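Local coordinates for thiamin pyrophosphokinase family protein (Enterococcus faecalis, PDB 3MEL), which probably transfers diphosphate from ATP to thiamine, and in this crystal holds thiamine diphosphate and magnesium, at residues 30-34 with 51-57; 33-37 with 60-64; 47-51 with 73-79; 81-85 with 115-121. One frame throughout, in Å; residues are numbered along the deposited sequence.

Contact 1 of 4, residues 30-34 with 51-57; sequences DRGCL and DSLSREE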
loop_
_atom_site.group_PDB
_atom_site.type_symbol
_atom_site.label_atom_id
_atom_site.label_comp_id
_atom_site.label_asym_id
_atom_site.label_seq_id
_atom_site.Cartn_x
_atom_site.Cartn_y
_atom_site.Cartn_z
ATOM N N ASP A 30 13.105 -10.775 12.370
ATOM C CA ASP A 30 12.413 -12.055 12.451
ATOM C C ASP A 30 12.957 -12.999 11.387
ATOM O O ASP A 30 14.144 -13.279 11.336
ATOM C CB ASP A 30 10.900 -11.880 12.246
ATOM C CG ASP A 30 10.107 -12.057 13.517
ATOM O OD1 ASP A 30 10.681 -11.917 14.610
ATOM O OD2 ASP A 30 8.894 -12.325 13.428
ATOM N N ARG A 31 12.071 -13.474 10.530
ATOM C CA ARG A 31 12.405 -14.472 9.542
ATOM C C ARG A 31 13.355 -13.920 8.456
ATOM O O ARG A 31 13.983 -14.675 7.702
ATOM C CB ARG A 31 11.106 -15.030 8.961
ATOM C CG ARG A 31 11.289 -16.298 8.194
ATOM C CD ARG A 31 10.191 -17.320 8.430
ATOM N NE ARG A 31 10.622 -18.538 7.756
ATOM C CZ ARG A 31 11.282 -19.521 8.359
ATOM N NH1 ARG A 31 11.528 -19.445 9.659
ATOM N NH2 ARG A 31 11.676 -20.585 7.669
ATOM N N GLY A 32 13.480 -12.598 8.401
ATOM C CA GLY A 32 14.442 -11.969 7.518
ATOM C C GLY A 32 15.884 -12.267 7.903
ATOM O O GLY A 32 16.791 -12.175 7.062
ATOM N N CYS A 33 16.093 -12.607 9.173
ATOM C CA CYS A 33 17.388 -13.061 9.666
ATOM C C CYS A 33 17.866 -14.313 8.918
ATOM O O CYS A 33 19.035 -14.411 8.560
ATOM C CB CYS A 33 17.336 -13.336 11.168
ATOM S SG CYS A 33 17.099 -11.898 12.258
ATOM N N LEU A 34 16.971 -15.263 8.670
ATOM C CA LEU A 34 17.345 -16.465 7.923
ATOM C C LEU A 34 17.599 -16.161 6.448
ATOM O O LEU A 34 18.526 -16.709 5.836
ATOM C CB LEU A 34 16.267 -17.536 8.049
ATOM C CG LEU A 34 15.918 -17.895 9.495
ATOM C CD1 LEU A 34 14.512 -18.502 9.615
ATOM C CD2 LEU A 34 16.999 -18.797 10.116
ATOM N N ASP A 51 8.762 -15.531 16.753
ATOM C CA ASP A 51 7.732 -16.557 16.890
ATOM C C ASP A 51 7.498 -17.288 15.573
ATOM O O ASP A 51 7.003 -18.413 15.542
ATOM C CB ASP A 51 6.417 -15.985 17.473
ATOM C CG ASP A 51 5.772 -14.899 16.583
ATOM O OD1 ASP A 51 6.234 -14.660 15.430
ATOM O OD2 ASP A 51 4.780 -14.286 17.055
ATOM N N SER A 52 7.865 -16.660 14.472
ATOM C CA SER A 52 7.727 -17.338 13.207
ATOM C C SER A 52 8.809 -18.432 13.042
ATOM O O SER A 52 8.682 -19.320 12.196
ATOM C CB SER A 52 7.717 -16.315 12.067
ATOM O OG SER A 52 8.882 -16.394 11.275
ATOM N N LEU A 53 9.854 -18.391 13.871
ATOM C CA LEU A 53 10.983 -19.321 13.733
ATOM C C LEU A 53 10.923 -20.597 14.586
ATOM O O LEU A 53 10.474 -20.584 15.728
ATOM C CB LEU A 53 12.311 -18.605 14.000
ATOM C CG LEU A 53 12.810 -17.536 13.030
ATOM C CD1 LEU A 53 11.949 -16.298 13.134
ATOM C CD2 LEU A 53 14.259 -17.208 13.341
ATOM N N SER A 54 11.405 -21.699 14.020
ATOM C CA SER A 54 11.540 -22.948 14.772
ATOM C C SER A 54 12.588 -22.820 15.886
ATOM O O SER A 54 13.432 -21.923 15.865
ATOM C CB SER A 54 11.904 -24.108 13.831
ATOM O OG SER A 54 13.228 -24.004 13.321
ATOM N N ARG A 55 12.550 -23.714 16.862
ATOM C CA ARG A 55 13.521 -23.650 17.945
ATOM C C ARG A 55 14.950 -23.834 17.401
ATOM O O ARG A 55 15.931 -23.299 17.937
ATOM C CB ARG A 55 13.190 -24.691 19.009
ATOM C CG ARG A 55 12.428 -24.134 20.193
ATOM C CD ARG A 55 12.124 -25.216 21.225
ATOM N NE ARG A 55 11.333 -26.305 20.657
ATOM C CZ ARG A 55 10.634 -27.177 21.378
ATOM N NH1 ARG A 55 10.616 -27.094 22.704
ATOM N NH2 ARG A 55 9.938 -28.131 20.773
ATOM N N GLU A 56 15.048 -24.576 16.309
ATOM C CA GLU A 56 16.324 -24.871 15.694
ATOM C C GLU A 56 16.824 -23.714 14.822
ATOM O O GLU A 56 18.020 -23.449 14.754
ATOM C CB GLU A 56 16.185 -26.150 14.873
ATOM C CG GLU A 56 17.456 -26.643 14.247
ATOM C CD GLU A 56 17.259 -27.972 13.568
ATOM O OE1 GLU A 56 16.286 -28.678 13.924
ATOM O OE2 GLU A 56 18.080 -28.312 12.686
ATOM N N GLU A 57 15.908 -23.028 14.147
ATOM C CA GLU A 57 16.289 -21.891 13.320
ATOM C C GLU A 57 16.713 -20.719 14.192
ATOM O O GLU A 57 17.652 -19.995 13.855
ATOM C CB GLU A 57 15.145 -21.480 12.404
ATOM C CG GLU A 57 14.920 -22.421 11.227
ATOM C CD GLU A 57 13.589 -22.179 10.544
ATOM O OE1 GLU A 57 12.671 -21.636 11.202
ATOM O OE2 GLU A 57 13.461 -22.544 9.355
#
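A capping box at the start of helix 57-64 meets the turn that leads from strand 26-29 into helix 32-37 in the catalytic domain, and one salt bridge joins the two. Arg31 has the most surface covered, 70 Å². Its guanidinium reaches Glu57 in a two-pronged arrangement: Arg31 NH1 lies 2.9 Å from Glu57 OE1 and Arg31 NH2 3.1 Å from Glu57 OE2. The N-H...O angles of 169° and 167° show that both bonds are close to linear. Glu57 also serves its own turn: Ser54 N donates to Glu57 OE1 at 3.1 Å, and Glu57 N donates to Ser54 OG at 3.0 Å, the reciprocal pair that defines the box.

Leu53, with 62 Å² covered, supplies the apolar half. Leu53 CD1 lies 3.8 Å from Arg31 N and 3.9 Å from Asp30 C, while Leu53 CG is 3.9 Å from Leu34 CD1, so the side chain covers the backbone of the turn. Leu34 CD1 also comes within 3.9 Å of Glu57 CD, over the face of the carboxylate. Towards the magnesium site, Asp30 and Asp49 are the residues that hold the bound metal, and Asp30 OD1 accepts a hydrogen bond from Phe50 N. Its other oxygen, Asp30 OD2, stands 4.1 Å from Asp51 OD1, two like charges brought close together.

Contact 2 of 4, residues 33-37 with 60-64; sequences CLHLL and FVQET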
loop_
_atom_site.group_PDB
_atom_site.type_symbol
_atom_site.label_atom_id
_atom_site.label_comp_id
_atom_site.label_asym_id
_atom_site.label_seq_id
_atom_site.Cartn_x
_atom_site.Cartn_y
_atom_site.Cartn_z
ATOM N N CYS A 33 16.093 -12.607 9.173
ATOM C CA CYS A 33 17.388 -13.061 9.666
ATOM C C CYS A 33 17.866 -14.313 8.918
ATOM O O CYS A 33 19.035 -14.411 8.560
ATOM C CB CYS A 33 17.336 -13.336 11.168
ATOM S SG CYS A 33 17.099 -11.898 12.258
ATOM N N LEU A 34 16.971 -15.263 8.670
ATOM C CA LEU A 34 17.345 -16.465 7.923
ATOM C C LEU A 34 17.599 -16.161 6.448
ATOM O O LEU A 34 18.526 -16.709 5.836
ATOM C CB LEU A 34 16.267 -17.536 8.049
ATOM C CG LEU A 34 15.918 -17.895 9.495
ATOM C CD1 LEU A 34 14.512 -18.502 9.615
ATOM C CD2 LEU A 34 16.999 -18.797 10.116
ATOM N N HIS A 35 16.773 -15.282 5.878
ATOM C CA HIS A 35 16.909 -14.899 4.476
ATOM C C HIS A 35 18.277 -14.287 4.148
ATOM O O HIS A 35 18.842 -14.539 3.080
ATOM C CB HIS A 35 15.758 -13.982 4.066
ATOM C CG HIS A 35 14.421 -14.654 4.126
ATOM N ND1 HIS A 35 13.228 -13.961 4.075
ATOM C CD2 HIS A 35 14.090 -15.961 4.246
ATOM C CE1 HIS A 35 12.221 -14.814 4.156
ATOM N NE2 HIS A 35 12.718 -16.034 4.264
ATOM N N LEU A 36 18.798 -13.489 5.072
ATOM C CA LEU A 36 20.138 -12.952 4.962
ATOM C C LEU A 36 21.203 -14.056 4.938
ATOM O O LEU A 36 22.109 -14.028 4.103
ATOM C CB LEU A 36 20.408 -12.012 6.131
ATOM C CG LEU A 36 20.182 -10.518 5.946
ATOM C CD1 LEU A 36 20.468 -9.795 7.237
ATOM C CD2 LEU A 36 21.045 -9.969 4.823
ATOM N N LEU A 37 21.110 -15.012 5.862
ATOM C CA LEU A 37 22.144 -16.039 5.993
ATOM C C LEU A 37 22.072 -17.039 4.852
ATOM O O LEU A 37 23.093 -17.537 4.403
ATOM C CB LEU A 37 22.045 -16.773 7.333
ATOM C CG LEU A 37 22.062 -15.939 8.619
ATOM C CD1 LEU A 37 21.790 -16.783 9.884
ATOM C CD2 LEU A 37 23.375 -15.187 8.727
ATOM N N PHE A 60 20.208 -21.093 15.469
ATOM C CA PHE A 60 21.139 -20.732 14.420
ATOM C C PHE A 60 21.274 -19.218 14.249
ATOM O O PHE A 60 22.345 -18.728 13.906
ATOM C CB PHE A 60 20.703 -21.390 13.114
ATOM C CG PHE A 60 21.525 -20.995 11.936
ATOM C CD1 PHE A 60 22.908 -21.160 11.952
ATOM C CD2 PHE A 60 20.919 -20.468 10.797
ATOM C CE1 PHE A 60 23.672 -20.798 10.859
ATOM C CE2 PHE A 60 21.676 -20.103 9.697
ATOM C CZ PHE A 60 23.054 -20.269 9.730
ATOM N N VAL A 61 20.190 -18.484 14.486
ATOM C CA VAL A 61 20.210 -17.031 14.386
ATOM C C VAL A 61 20.878 -16.413 15.608
ATOM O O VAL A 61 21.320 -15.269 15.592
ATOM C CB VAL A 61 18.794 -16.478 14.224
ATOM C CG1 VAL A 61 18.773 -14.983 14.431
ATOM C CG2 VAL A 61 18.255 -16.844 12.863
ATOM N N GLN A 62 20.980 -17.194 16.670
ATOM C CA GLN A 62 21.519 -16.701 17.925
ATOM C C GLN A 62 23.037 -16.873 17.990
ATOM O O GLN A 62 23.727 -16.064 18.607
ATOM C CB GLN A 62 20.831 -17.419 19.079
ATOM C CG GLN A 62 21.082 -16.839 20.443
ATOM C CD GLN A 62 19.986 -17.237 21.407
ATOM O OE1 GLN A 62 18.885 -17.629 20.985
ATOM N NE2 GLN A 62 20.273 -17.146 22.705
ATOM N N GLU A 63 23.558 -17.922 17.351
ATOM C CA GLU A 63 25.009 -18.123 17.260
ATOM C C GLU A 63 25.608 -17.160 16.230
ATOM O O GLU A 63 26.664 -16.550 16.447
ATOM C CB GLU A 63 25.369 -19.567 16.860
ATOM C CG GLU A 63 24.900 -20.678 17.797
ATOM C CD GLU A 63 25.308 -20.478 19.266
ATOM O OE1 GLU A 63 26.450 -20.845 19.640
ATOM O OE2 GLU A 63 24.472 -19.978 20.057
ATOM N N THR A 64 24.910 -17.021 15.112
ATOM C CA THR A 64 25.393 -16.227 13.999
ATOM C C THR A 64 25.323 -14.699 14.167
ATOM O O THR A 64 26.293 -14.021 13.916
ATOM C CB THR A 64 24.687 -16.634 12.714
ATOM O OG1 THR A 64 24.906 -18.031 12.485
ATOM C CG2 THR A 64 25.222 -15.834 11.560
#
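Helices 33-37 and 60-64 pack with short-segment axes 10.7 Å apart at closest approach and crossing at 64°, and apolar side chains fill the space between them. Leu34 and Leu37 both take the mt rotamer, one helical turn apart. In this conformation Leu34 CD2 comes 3.6 Å from Val61 CG2, and it also meets the edge of the Phe60 ring, 4.3 Å from CD2 of that ring. Leu37 is the most covered residue, at 75 Å². Leu37 CD1 approaches Phe60 CE2 to 3.3 Å and Leu37 CD2 approaches Thr64 CG2 to 3.4 Å, so the leucine end spans Phe60 and Thr64, one turn apart.

Val61, with chi1 at t, sets both methyls against Cys33 CB, Val61 CG1 at 3.9 Å and CG2 at 4.0 Å, and Val61 CG2 also meets Leu34. Phe60 is also t, which carries its ring across to the two leucines. For Thr64 the m rotamer has a double consequence. Thr64 OG1 donates to Phe60 O at 3.0 Å within the helix, and CG2 is the atom offered to Leu37.

Cys33 and Val61 both also touch Ala46 of strand 45-48, which places the helices on one face of the sheet. Strands 26-29, 45-48 and 68-70 are parallel neighbours, so these are the helices of two consecutive beta-alpha-beta crossovers, packed side by side as in Rossmann-like folds.

Contact 3 of 4, residues 47-51 with 73-79; sequences VGDFD and AEKDDTD. With TPP (thiamine diphosphate), chain E.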
loop_
_atom_site.group_PDB
_atom_site.type_symbol
_atom_site.label_atom_id
_atom_site.label_comp_id
_atom_site.label_asym_id
_atom_site.label_seq_id
_atom_site.Cartn_x
_atom_site.Cartn_y
_atom_site.Cartn_z
ATOM N N VAL A 47 16.441 -8.859 15.118
ATOM C CA VAL A 47 15.348 -8.229 15.864
ATOM C C VAL A 47 13.971 -8.859 15.631
ATOM O O VAL A 47 13.617 -9.257 14.521
ATOM C CB VAL A 47 15.239 -6.724 15.549
ATOM C CG1 VAL A 47 14.621 -5.995 16.728
ATOM C CG2 VAL A 47 16.590 -6.154 15.260
ATOM N N GLY A 48 13.182 -8.924 16.694
ATOM C CA GLY A 48 11.864 -9.515 16.601
ATOM C C GLY A 48 11.510 -10.339 17.809
ATOM O O GLY A 48 12.193 -10.284 18.812
ATOM N N ASP A 49 10.425 -11.092 17.714
ATOM C CA ASP A 49 9.999 -11.967 18.793
ATOM C C ASP A 49 10.280 -13.377 18.328
ATOM O O ASP A 49 10.278 -14.329 19.102
ATOM C CB ASP A 49 8.518 -11.762 19.101
ATOM C CG ASP A 49 7.679 -11.588 17.854
ATOM O OD1 ASP A 49 7.621 -12.534 17.048
ATOM O OD2 ASP A 49 7.063 -10.513 17.678
ATOM N N PHE A 50 10.537 -13.479 17.033
ATOM C CA PHE A 50 11.015 -14.706 16.419
ATOM C C PHE A 50 10.041 -15.855 16.580
ATOM O O PHE A 50 10.441 -17.011 16.524
ATOM C CB PHE A 50 12.415 -15.075 16.949
ATOM C CG PHE A 50 13.469 -14.045 16.636
ATOM C CD1 PHE A 50 14.071 -14.012 15.404
ATOM C CD2 PHE A 50 13.835 -13.100 17.571
ATOM C CE1 PHE A 50 15.022 -13.068 15.111
ATOM C CE2 PHE A 50 14.789 -12.147 17.277
ATOM C CZ PHE A 50 15.377 -12.132 16.047
ATOM N N ASP A 51 8.762 -15.531 16.753
ATOM C CA ASP A 51 7.732 -16.557 16.890
ATOM C C ASP A 51 7.498 -17.288 15.573
ATOM O O ASP A 51 7.003 -18.413 15.542
ATOM C CB ASP A 51 6.417 -15.985 17.473
ATOM C CG ASP A 51 5.772 -14.899 16.583
ATOM O OD1 ASP A 51 6.234 -14.660 15.430
ATOM O OD2 ASP A 51 4.780 -14.286 17.055
ATOM N N ALA A 73 6.352 -11.141 22.063
ATOM C CA ALA A 73 5.378 -11.242 20.962
ATOM C C ALA A 73 4.251 -10.225 21.131
ATOM O O ALA A 73 3.629 -9.794 20.156
ATOM C CB ALA A 73 4.802 -12.636 20.882
ATOM N N GLU A 74 4.011 -9.849 22.387
ATOM C CA GLU A 74 2.991 -8.893 22.763
ATOM C C GLU A 74 3.619 -7.534 22.958
ATOM O O GLU A 74 4.148 -7.243 24.025
ATOM C CB GLU A 74 2.365 -9.319 24.093
ATOM C CG GLU A 74 0.995 -8.701 24.408
ATOM C CD GLU A 74 -0.142 -9.515 23.810
ATOM O OE1 GLU A 74 0.124 -10.247 22.825
ATOM O OE2 GLU A 74 -1.292 -9.433 24.328
ATOM N N LYS A 75 3.565 -6.700 21.930
ATOM C CA LYS A 75 3.998 -5.313 22.057
ATOM C C LYS A 75 3.153 -4.396 21.183
ATOM O O LYS A 75 2.433 -4.872 20.306
ATOM C CB LYS A 75 5.482 -5.165 21.686
ATOM C CG LYS A 75 6.024 -6.283 20.822
ATOM C CD LYS A 75 7.163 -5.826 19.912
ATOM C CE LYS A 75 7.620 -6.947 18.976
ATOM N NZ LYS A 75 6.491 -7.542 18.205
ATOM N N ASP A 76 3.244 -3.089 21.427
ATOM C CA ASP A 76 2.707 -2.083 20.508
ATOM C C ASP A 76 3.448 -2.060 19.172
ATOM O O ASP A 76 2.826 -2.039 18.113
ATOM C CB ASP A 76 2.792 -0.687 21.117
ATOM C CG ASP A 76 1.923 -0.531 22.344
ATOM O OD1 ASP A 76 0.821 -1.140 22.379
ATOM O OD2 ASP A 76 2.356 0.207 23.266
ATOM N N ASP A 77 4.776 -2.059 19.223
ATOM C CA ASP A 77 5.583 -1.997 18.018
ATOM C C ASP A 77 5.565 -3.282 17.216
ATOM O O ASP A 77 5.602 -4.374 17.769
ATOM C CB ASP A 77 7.033 -1.704 18.366
ATOM C CG ASP A 77 7.248 -0.296 18.838
ATOM O OD1 ASP A 77 6.265 0.405 19.174
ATOM O OD2 ASP A 77 8.421 0.109 18.883
ATOM N N THR A 78 5.542 -3.134 15.898
ATOM C CA THR A 78 5.874 -4.228 14.992
ATOM C C THR A 78 7.383 -4.515 15.037
ATOM O O THR A 78 8.180 -3.615 15.323
ATOM C CB THR A 78 5.505 -3.868 13.554
ATOM O OG1 THR A 78 6.201 -2.677 13.165
ATOM C CG2 THR A 78 4.009 -3.634 13.420
ATOM N N ASP A 79 7.780 -5.750 14.740
ATOM C CA ASP A 79 9.205 -6.094 14.697
ATOM C C ASP A 79 10.013 -5.070 13.904
ATOM O O ASP A 79 11.101 -4.677 14.311
ATOM C CB ASP A 79 9.418 -7.490 14.119
ATOM C CG ASP A 79 9.229 -8.584 15.156
ATOM O OD1 ASP A 79 9.151 -8.260 16.359
ATOM O OD2 ASP A 79 9.165 -9.770 14.768
HETATM N "N1'" TPP E . -4.334 -2.310 17.835
HETATM C "C2'" TPP E . -4.218 -1.759 19.203
HETATM C CM2 TPP E . -4.815 -0.342 19.314
HETATM N "N3'" TPP E . -2.883 -1.949 19.781
HETATM C "C4'" TPP E . -2.282 -3.300 19.659
HETATM N "N4'" TPP E . -0.931 -3.300 20.234
HETATM C "C5'" TPP E . -2.288 -3.713 18.140
HETATM C "C6'" TPP E . -3.750 -3.640 17.670
HETATM C "C7'" TPP E . -1.670 -5.127 17.939
HETATM N N3 TPP E . -0.183 -5.115 18.115
HETATM C C2 TPP E . 0.514 -3.882 17.725
HETATM S S1 TPP E . 1.684 -4.322 16.406
HETATM C C5 TPP E . 1.496 -6.134 16.557
HETATM C C4 TPP E . 0.585 -6.380 17.775
HETATM C CM4 TPP E . -0.318 -7.593 17.565
HETATM C C6 TPP E . 2.767 -6.980 16.473
HETATM C C7 TPP E . 3.002 -7.542 15.059
HETATM O O7 TPP E . 4.397 -7.519 14.804
HETATM P PA TPP E . 5.158 -8.319 13.656
HETATM O O1A TPP E . 3.932 -8.506 12.681
HETATM O O2A TPP E . 6.076 -9.415 13.998
HETATM O O3A TPP E . 6.220 -7.522 12.779
HETATM P PB TPP E . 6.650 -7.513 11.258
HETATM O O1B TPP E . 7.444 -6.178 11.030
HETATM O O2B TPP E . 7.901 -8.484 11.216
HETATM O O3B TPP E . 5.686 -8.018 10.262
#
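Lys75 NZ donates to Asp49 OD2 at 3.1 Å, a salt bridge, and makes weaker 3.3 Å bonds to Asp79 OD1 and to Asp77 O. The ammonium thus offsets the repulsion between Asp49 OD2 and Asp79 OD1, only 3.3 Å apart. Asp49 OD1 accepts from Asp51 N at 3.2 Å and 171°, closing an Asx turn. A weak bond from Asp49 N to Asp79 OD2 measures 3.5 Å, though that oxygen is less surely placed. These loops follow parallel strands 45-48 and 68-70, where magnesium and thiamine diphosphate bind, probably the active site: Asp49 and Asp30 are the residues of a magnesium site, and Asp79 N donates to O3A of thiamine diphosphate at 3.1 Å. Asp76 O lies 3.0 Å from ligand atom C2. Further out, Gly48 CA packs 3.0 Å from Asp79 OD1; a beta carbon there would clash with OD2, and phi/psi of 141°/-169° independently call for glycine. Asp49 CB touches Ala73 CA at 3.7 Å, while Val47 CG1 approaches Asp79 O at 4.5 Å.

Contact 4 of 4, residues 81-85 with 115-121; sequences QLALQ and LPFEPRF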
loop_
_atom_site.group_PDB
_atom_site.type_symbol
_atom_site.label_atom_id
_atom_site.label_comp_id
_atom_site.label_asym_id
_atom_site.label_seq_id
_atom_site.Cartn_x
_atom_site.Cartn_y
_atom_site.Cartn_z
ATOM N N GLN A 81 9.145 -1.825 13.299
ATOM C CA GLN A 81 9.278 -0.553 14.012
ATOM C C GLN A 81 10.430 -0.620 15.004
ATOM O O GLN A 81 11.240 0.303 15.106
ATOM C CB GLN A 81 7.991 -0.163 14.733
ATOM C CG GLN A 81 6.949 0.463 13.831
ATOM C CD GLN A 81 5.589 0.563 14.501
ATOM O OE1 GLN A 81 5.099 -0.404 15.096
ATOM N NE2 GLN A 81 4.969 1.733 14.408
ATOM N N LEU A 82 10.502 -1.734 15.721
ATOM C CA LEU A 82 11.529 -1.933 16.730
ATOM C C LEU A 82 12.940 -1.928 16.137
ATOM O O LEU A 82 13.816 -1.169 16.588
ATOM C CB LEU A 82 11.281 -3.241 17.478
ATOM C CG LEU A 82 12.284 -3.449 18.610
ATOM C CD1 LEU A 82 12.303 -2.229 19.529
ATOM C CD2 LEU A 82 11.980 -4.715 19.365
ATOM N N ALA A 83 13.145 -2.778 15.128
ATOM C CA ALA A 83 14.424 -2.888 14.438
ATOM C C ALA A 83 14.885 -1.552 13.889
ATOM O O ALA A 83 16.046 -1.217 14.008
ATOM C CB ALA A 83 14.357 -3.918 13.347
ATOM N N LEU A 84 13.984 -0.771 13.302
ATOM C CA LEU A 84 14.385 0.536 12.782
ATOM C C LEU A 84 14.926 1.460 13.866
ATOM O O LEU A 84 15.971 2.071 13.685
ATOM C CB LEU A 84 13.252 1.218 12.013
ATOM C CG LEU A 84 13.498 2.635 11.447
ATOM C CD1 LEU A 84 14.698 2.735 10.453
ATOM C CD2 LEU A 84 12.207 3.151 10.820
ATOM N N GLN A 85 14.228 1.563 14.990
ATOM C CA GLN A 85 14.683 2.406 16.087
ATOM C C GLN A 85 16.035 1.942 16.661
ATOM O O GLN A 85 16.919 2.759 16.925
ATOM C CB GLN A 85 13.618 2.477 17.190
ATOM C CG GLN A 85 13.817 3.640 18.182
ATOM C CD GLN A 85 12.575 3.934 18.992
ATOM O OE1 GLN A 85 11.542 3.282 18.815
ATOM N NE2 GLN A 85 12.662 4.923 19.886
ATOM N N LEU A 115 5.835 5.284 8.522
ATOM C CA LEU A 115 6.938 5.332 9.485
ATOM C C LEU A 115 7.434 6.751 9.818
ATOM O O LEU A 115 7.392 7.152 10.981
ATOM C CB LEU A 115 8.077 4.415 9.048
ATOM C CG LEU A 115 7.846 2.964 9.469
ATOM C CD1 LEU A 115 8.666 1.984 8.672
ATOM C CD2 LEU A 115 8.120 2.795 10.935
ATOM N N PRO A 116 7.886 7.520 8.801
ATOM C CA PRO A 116 8.302 8.922 8.954
ATOM C C PRO A 116 7.350 9.793 9.778
ATOM O O PRO A 116 7.789 10.796 10.336
ATOM C CB PRO A 116 8.301 9.443 7.513
ATOM C CG PRO A 116 7.653 8.365 6.689
ATOM C CD PRO A 116 7.987 7.106 7.396
ATOM N N PHE A 117 6.068 9.439 9.827
ATOM C CA PHE A 117 5.092 10.208 10.596
ATOM C C PHE A 117 5.378 10.165 12.078
ATOM O O PHE A 117 5.116 11.133 12.787
ATOM C CB PHE A 117 3.664 9.698 10.357
ATOM C CG PHE A 117 2.984 10.322 9.174
ATOM C CD1 PHE A 117 2.914 11.691 9.052
ATOM C CD2 PHE A 117 2.409 9.540 8.196
ATOM C CE1 PHE A 117 2.320 12.262 7.971
ATOM C CE2 PHE A 117 1.796 10.112 7.119
ATOM C CZ PHE A 117 1.752 11.476 7.006
ATOM N N GLU A 118 5.900 9.033 12.547
ATOM C CA GLU A 118 6.117 8.817 13.968
ATOM C C GLU A 118 7.137 9.793 14.548
ATOM O O GLU A 118 8.214 9.995 13.994
ATOM C CB GLU A 118 6.556 7.384 14.198
ATOM C CG GLU A 118 5.726 6.381 13.439
ATOM C CD GLU A 118 5.912 4.958 13.934
ATOM O OE1 GLU A 118 6.424 4.775 15.062
ATOM O OE2 GLU A 118 5.541 4.020 13.190
ATOM N N PRO A 119 6.796 10.416 15.679
ATOM C CA PRO A 119 7.686 11.463 16.196
ATOM C C PRO A 119 9.119 10.973 16.354
ATOM O O PRO A 119 10.035 11.771 16.214
ATOM C CB PRO A 119 7.059 11.820 17.547
ATOM C CG PRO A 119 5.609 11.470 17.382
ATOM C CD PRO A 119 5.593 10.239 16.514
ATOM N N ARG A 120 9.311 9.681 16.609
ATOM C CA ARG A 120 10.654 9.107 16.767
ATOM C C ARG A 120 11.382 8.835 15.443
ATOM O O ARG A 120 12.501 8.359 15.455
ATOM C CB ARG A 120 10.594 7.808 17.578
ATOM C CG ARG A 120 10.288 6.587 16.740
ATOM C CD ARG A 120 9.821 5.406 17.578
ATOM N NE ARG A 120 8.898 4.549 16.835
ATOM C CZ ARG A 120 8.261 3.502 17.346
ATOM N NH1 ARG A 120 8.443 3.182 18.607
ATOM N NH2 ARG A 120 7.440 2.779 16.601
ATOM N N PHE A 121 10.745 9.114 14.310
ATOM C CA PHE A 121 11.342 8.880 13.000
ATOM C C PHE A 121 11.270 10.129 12.153
ATOM O O PHE A 121 11.974 10.239 11.153
ATOM C CB PHE A 121 10.607 7.781 12.245
ATOM C CG PHE A 121 10.756 6.438 12.848
ATOM C CD1 PHE A 121 11.969 6.039 13.361
ATOM C CD2 PHE A 121 9.683 5.559 12.893
ATOM C CE1 PHE A 121 12.119 4.797 13.921
ATOM C CE2 PHE A 121 9.830 4.304 13.448
ATOM C CZ PHE A 121 11.058 3.923 13.969
#
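Helix 79-90, the crossover helix between strands 68-70 and 95-99 of the catalytic domain, packs here against a 3-10 turn at 115-117 and the short, weakly bonded helix that follows it. The polar contacts centre on Glu118. Gln81 NE2 donates to Glu118 OE2 at 2.7 Å with an angle of 158°, and Arg120 NH2 forms a salt bridge to Glu118 OE1, also at 2.7 Å, although the 123° angle makes that hydrogen bond weak. The carboxylate therefore links the helix to the arginine of its own segment. Both partners extend towards the loop before the helix: Gln81 OE1 accepts from Thr78 N, and Arg120 NH1 pairs with Asp77.

Backbone bonds shape the second segment, with Glu118 N to Leu115 O at 2.9 Å and Phe121 N to Glu118 O at 2.7 Å. Beyond this contact, Phe117 and Pro119 pack on Pro184 and Tyr183 of the second subunit.

Apolar packing complements these bonds. Leu115 CD2 lies 3.9 Å from Gln81 CG and 4.1 Å from Leu84 CD2. The Phe121 ring presents its edge to the helix backbone, CZ being 3.8 Å from Gln81 O. Leu84 CD2 sits over the ring face in a CH-pi contact, 3.5 Å from the Phe121 centroid and 16° off the normal.

How the contacts relate
From the N terminus, contacts 1 and 2 open on the same helix, 32-37, and share Cys33 and Leu34. Contact 1 closes the excursion through strand 45-48 at residues 51-57; contact 2 closes a turn later, within helix 57-64, at whose start contact 1 ends. Contact 3 opens at 47-51, before either has closed, and crosses both as it runs past strand 68-70 to 73-79. It shares Asp51 with contact 1, and Asp30 OD1 lies close to Asp79 OD2, two like charges at the metal site. Contact 4 follows in series, joining helix 79-90 to residues 115-121. It meets contact 3 through the Asp77 OD2 to Arg120 NH1 salt bridge, 3.1 Å, but touches neither contact 1 nor contact 2.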